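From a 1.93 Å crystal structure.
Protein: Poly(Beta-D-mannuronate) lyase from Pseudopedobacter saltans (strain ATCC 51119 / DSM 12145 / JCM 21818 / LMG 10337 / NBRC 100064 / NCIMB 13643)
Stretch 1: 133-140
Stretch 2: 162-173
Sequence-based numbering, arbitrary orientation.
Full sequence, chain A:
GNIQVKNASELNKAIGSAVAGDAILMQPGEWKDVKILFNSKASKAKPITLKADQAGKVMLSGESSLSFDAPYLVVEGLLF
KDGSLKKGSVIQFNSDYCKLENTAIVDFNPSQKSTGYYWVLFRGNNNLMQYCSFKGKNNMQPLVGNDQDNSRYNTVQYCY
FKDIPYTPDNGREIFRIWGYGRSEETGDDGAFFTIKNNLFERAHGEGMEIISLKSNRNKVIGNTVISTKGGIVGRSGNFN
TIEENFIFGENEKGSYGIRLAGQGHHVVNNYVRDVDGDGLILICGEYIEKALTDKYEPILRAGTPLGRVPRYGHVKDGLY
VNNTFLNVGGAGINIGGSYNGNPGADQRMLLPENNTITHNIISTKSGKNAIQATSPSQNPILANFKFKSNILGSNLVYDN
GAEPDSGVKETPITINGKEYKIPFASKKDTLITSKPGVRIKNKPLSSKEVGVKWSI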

# COMPACT_ATOMS: atom_id res chain seq x y z
N SER A 133 5.03 11.23 9.67
CA SER A 133 5.87 10.14 10.14
C SER A 133 5.08 9.22 11.05
O SER A 133 4.27 9.67 11.87
N PHE A 134 5.35 7.92 10.93
CA PHE A 134 4.60 6.89 11.63
C PHE A 134 5.58 5.84 12.14
O PHE A 134 6.31 5.22 11.36
N LYS A 135 5.59 5.63 13.46
CA LYS A 135 6.58 4.75 14.07
C LYS A 135 5.94 3.87 15.14
O LYS A 135 5.30 4.37 16.06
N GLY A 136 6.14 2.56 15.02
CA GLY A 136 5.90 1.66 16.12
C GLY A 136 4.52 1.04 16.24
O GLY A 136 4.24 0.39 17.26
N LYS A 137 3.63 1.20 15.25
CA LYS A 137 2.31 0.60 15.38
C LYS A 137 2.42 -0.91 15.57
O LYS A 137 3.15 -1.59 14.84
N ASN A 138 1.71 -1.44 16.57
CA ASN A 138 1.91 -2.84 16.93
C ASN A 138 0.62 -3.63 17.09
O ASN A 138 0.67 -4.79 17.51
N ASN A 139 -0.53 -3.06 16.73
CA ASN A 139 -1.82 -3.72 16.88
C ASN A 139 -2.43 -4.04 15.52
O ASN A 139 -1.93 -3.63 14.47
N MET A 140 -3.54 -4.77 15.57
CA MET A 140 -4.30 -5.15 14.39
C MET A 140 -4.78 -3.91 13.64
O MET A 140 -4.86 -2.81 14.20
N LYS A 162 8.28 3.73 9.85
CA LYS A 162 9.50 3.24 10.47
C LYS A 162 9.18 2.30 11.63
O LYS A 162 8.33 2.61 12.47
N ASP A 163 9.92 1.19 11.70
CA ASP A 163 9.89 0.27 12.84
C ASP A 163 8.46 -0.13 13.20
O ASP A 163 7.95 0.16 14.29
N ILE A 164 7.81 -0.78 12.25
CA ILE A 164 6.48 -1.33 12.52
C ILE A 164 6.76 -2.77 12.93
O ILE A 164 7.11 -3.60 12.07
N PRO A 165 6.70 -3.10 14.22
CA PRO A 165 7.20 -4.41 14.67
C PRO A 165 6.47 -5.58 14.01
O PRO A 165 5.27 -5.54 13.74
N TYR A 166 7.25 -6.62 13.73
CA TYR A 166 6.75 -7.78 13.00
C TYR A 166 5.96 -8.70 13.92
O TYR A 166 6.46 -9.11 14.97
N THR A 167 4.73 -9.03 13.52
CA THR A 167 4.01 -10.20 14.06
C THR A 167 3.25 -10.76 12.85
O THR A 167 2.60 -9.98 12.12
N PRO A 168 3.31 -12.07 12.61
CA PRO A 168 2.64 -12.60 11.41
C PRO A 168 1.12 -12.68 11.62
O PRO A 168 0.54 -13.72 11.93
N ASP A 169 0.46 -11.53 11.44
CA ASP A 169 -0.99 -11.41 11.63
C ASP A 169 -1.57 -10.67 10.44
O ASP A 169 -1.48 -9.44 10.38
N ASN A 170 -2.19 -11.41 9.51
CA ASN A 170 -2.90 -10.79 8.40
C ASN A 170 -3.83 -9.69 8.88
O ASN A 170 -4.63 -9.88 9.80
N GLY A 171 -3.75 -8.53 8.24
CA GLY A 171 -4.44 -7.36 8.72
C GLY A 171 -3.55 -6.35 9.39
O GLY A 171 -4.06 -5.42 10.00
N ARG A 172 -2.23 -6.51 9.30
CA ARG A 172 -1.27 -5.50 9.76
C ARG A 172 -0.43 -4.99 8.59
O ARG A 172 0.79 -4.85 8.69
N GLU A 173 -1.08 -4.75 7.45
CA GLU A 173 -0.44 -4.11 6.32
C GLU A 173 -0.04 -2.68 6.68
O GLU A 173 -0.54 -2.10 7.64

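The backbone sets the frame of this contact. Lys 162 N donates to Phe 134 O at 2.9 Å with a nearly straight angle, and a weak bond of 3.4 Å from Gly 136 N to Lys 162 O follows. Together they flank a single parallel bridge, Lys 135 with Lys 162, supported by a CA-H...O contact of 3.2 Å from Lys 135 CA to Lys 162 O. This is the one bridge between the stretches, and beyond it side chains meet both backbone and side-chain atoms. Gly 136 sits at phi/psi 91/9, where a CB would be jammed against the preceding carbonyl, so the backbone turn itself calls for glycine.

Charged side chains, partly exposed, meet beside the bridge. Lys 135 and Lys 162 lie on the same face of the sheet, both with chi1 t, and run side by side with their CD atoms 4.4 Å apart. Two like-charged lysines can pair in this way because their aliphatic portions meet while the ammonium groups part. Lys 135 stays extended through chi3 and turns to m at chi4. Asp 163, chi1 m, has its CB pointing toward the first stretch, and its OD2 lies 3.4 Å from Lys 135 CE. The charges themselves stay beyond salt-bridge range, with Lys 135 NZ 4.0 Å from Asp 163 OD2; water 1 joins them, donating to Asp 163 OD2 at 3.2 Å and accepting a weak 3.4 Å bond from Lys 135 NZ.

The apolar packing is directed largely at backbone. Ile 164, m at both chi angles, starts sideways but its end comes nearer: CD1 reaches Gly 136 N at 3.7 Å, and CG2 lies 3.4 Å from Lys 137 O. Pro 165 places CD 3.1 Å from the same Lys 137 O and CG 3.7 Å from Asn 138 CB. Phe 134, chi1 m, starts sideways and its end leads away. Met 140 starts away, yet its end comes nearer: SD packs 3.7 Å from Asp 169 CB and 3.8 Å from Arg 172 CG, and CE comes within 3.2 Å of Asn 170 O. Gly 171 leaves the room for this methyl, since an ideal CB there would lie a tight 3.3 Å from Met 140 CE.

Arg 172 is the polar organiser, with chi1 to chi3 m, t, p. Its NE donates to Asn 139 O at 3.2 Å, while Asn 138 O lies over one face of the guanidinium. Within its own stretch, NH1 and NH2 each donate to Pro 165 O at 3.0 Å, linking Arg 172 back to Pro 165. Water 2 extends the network, accepting from Arg 172 NH2 at 3.0 Å and donating to Asn 139 O at 2.8 Å. Across from it, Lys 137, chi1 t, braces its own loop through a 2.9 Å bond from NZ to Asn 139 OD1. The design rule is economical: one arginine joins the stretches by a direct bond and a water to Asn 139 O, while its other end holds Pro 165 O.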

# COMPACT_ATOMS: atom_id res chain seq x y z
CB SER A 133 7.10 10.65 10.92
OG SER A 133 7.99 11.36 10.08
CB PHE A 134 3.54 6.27 10.71
CG PHE A 134 2.66 7.29 10.04
CD1 PHE A 134 1.53 7.76 10.70
CD2 PHE A 134 3.00 7.84 8.82
CE1 PHE A 134 0.72 8.70 10.12
CE2 PHE A 134 2.19 8.80 8.23
CZ PHE A 134 1.04 9.24 8.88
CB LYS A 135 7.71 5.57 14.68
CG LYS A 135 8.77 4.66 15.31
CD LYS A 135 9.92 5.44 15.92
CE LYS A 135 10.99 4.50 16.45
NZ LYS A 135 10.48 3.70 17.59
CB LYS A 137 1.45 0.91 14.16
CG LYS A 137 0.01 0.45 14.32
CD LYS A 137 -0.78 0.57 13.02
CE LYS A 137 -2.25 0.72 13.32
NZ LYS A 137 -2.90 -0.64 13.45
CB ASN A 138 2.78 -2.93 18.19
CG ASN A 138 2.04 -2.54 19.46
OD1 ASN A 138 0.88 -2.14 19.44
ND2 ASN A 138 2.72 -2.69 20.60
CB ASN A 139 -2.79 -2.85 17.69
CG ASN A 139 -3.06 -1.49 17.03
OD1 ASN A 139 -2.23 -0.98 16.28
ND2 ASN A 139 -4.23 -0.92 17.29
CB MET A 140 -5.48 -6.03 14.79
CG MET A 140 -5.16 -7.50 15.17
SD MET A 140 -3.77 -8.29 14.29
CE MET A 140 -4.47 -8.53 12.67
CB LYS A 162 10.34 4.41 10.99
CG LYS A 162 11.60 3.97 11.71
CD LYS A 162 12.36 5.16 12.26
CE LYS A 162 13.85 4.87 12.37
NZ LYS A 162 14.56 5.96 13.12
CB ASP A 163 10.59 0.86 14.07
CG ASP A 163 12.04 1.22 13.82
OD1 ASP A 163 12.72 0.54 13.02
OD2 ASP A 163 12.52 2.17 14.45
CB ILE A 164 5.56 -1.22 11.29
CG1 ILE A 164 5.56 0.22 10.74
CG2 ILE A 164 4.15 -1.71 11.64
CD1 ILE A 164 5.15 1.31 11.71
CB PRO A 165 6.98 -4.38 16.19
CG PRO A 165 6.01 -3.31 16.44
CD PRO A 165 6.17 -2.29 15.34
CB TYR A 166 7.93 -8.53 12.40
CG TYR A 166 7.60 -9.90 11.86
CD1 TYR A 166 6.63 -10.06 10.86
CD2 TYR A 166 8.29 -11.03 12.29
CE1 TYR A 166 6.34 -11.31 10.33
CE2 TYR A 166 8.02 -12.29 11.76
CZ TYR A 166 7.05 -12.42 10.78
OH TYR A 166 6.77 -13.65 10.24
CB THR A 167 3.04 -9.93 15.22
OG1 THR A 167 1.85 -9.27 14.73
CG2 THR A 167 3.68 -9.09 16.33
CB PRO A 168 3.28 -13.98 11.25
CG PRO A 168 3.75 -14.37 12.64
CD PRO A 168 4.04 -13.09 13.38
CB ASP A 169 -1.32 -10.66 12.92
CG ASP A 169 -0.90 -11.41 14.15
OD1 ASP A 169 -1.70 -12.21 14.64
OD2 ASP A 169 0.24 -11.17 14.62
CB ASN A 170 -3.69 -11.84 7.63
CG ASN A 170 -4.00 -11.41 6.22
OD1 ASN A 170 -3.15 -10.83 5.54
ND2 ASN A 170 -5.21 -11.66 5.77
CB ARG A 172 -0.40 -6.06 10.89
CG ARG A 172 -1.21 -6.41 12.14
CD ARG A 172 -0.28 -6.71 13.32
NE ARG A 172 0.52 -5.53 13.61
CZ ARG A 172 1.84 -5.52 13.69
NH1 ARG A 172 2.52 -6.65 13.50
NH2 ARG A 172 2.49 -4.38 13.93
CB GLU A 173 -1.38 -4.07 5.11
CG GLU A 173 -1.91 -5.43 4.66
CD GLU A 173 -3.19 -5.85 5.37
OE1 GLU A 173 -3.89 -6.73 4.83
OE2 GLU A 173 -3.50 -5.30 6.45
O HOH W 1 13.22 1.74 17.59
O HOH W 2 0.27 -2.62 13.09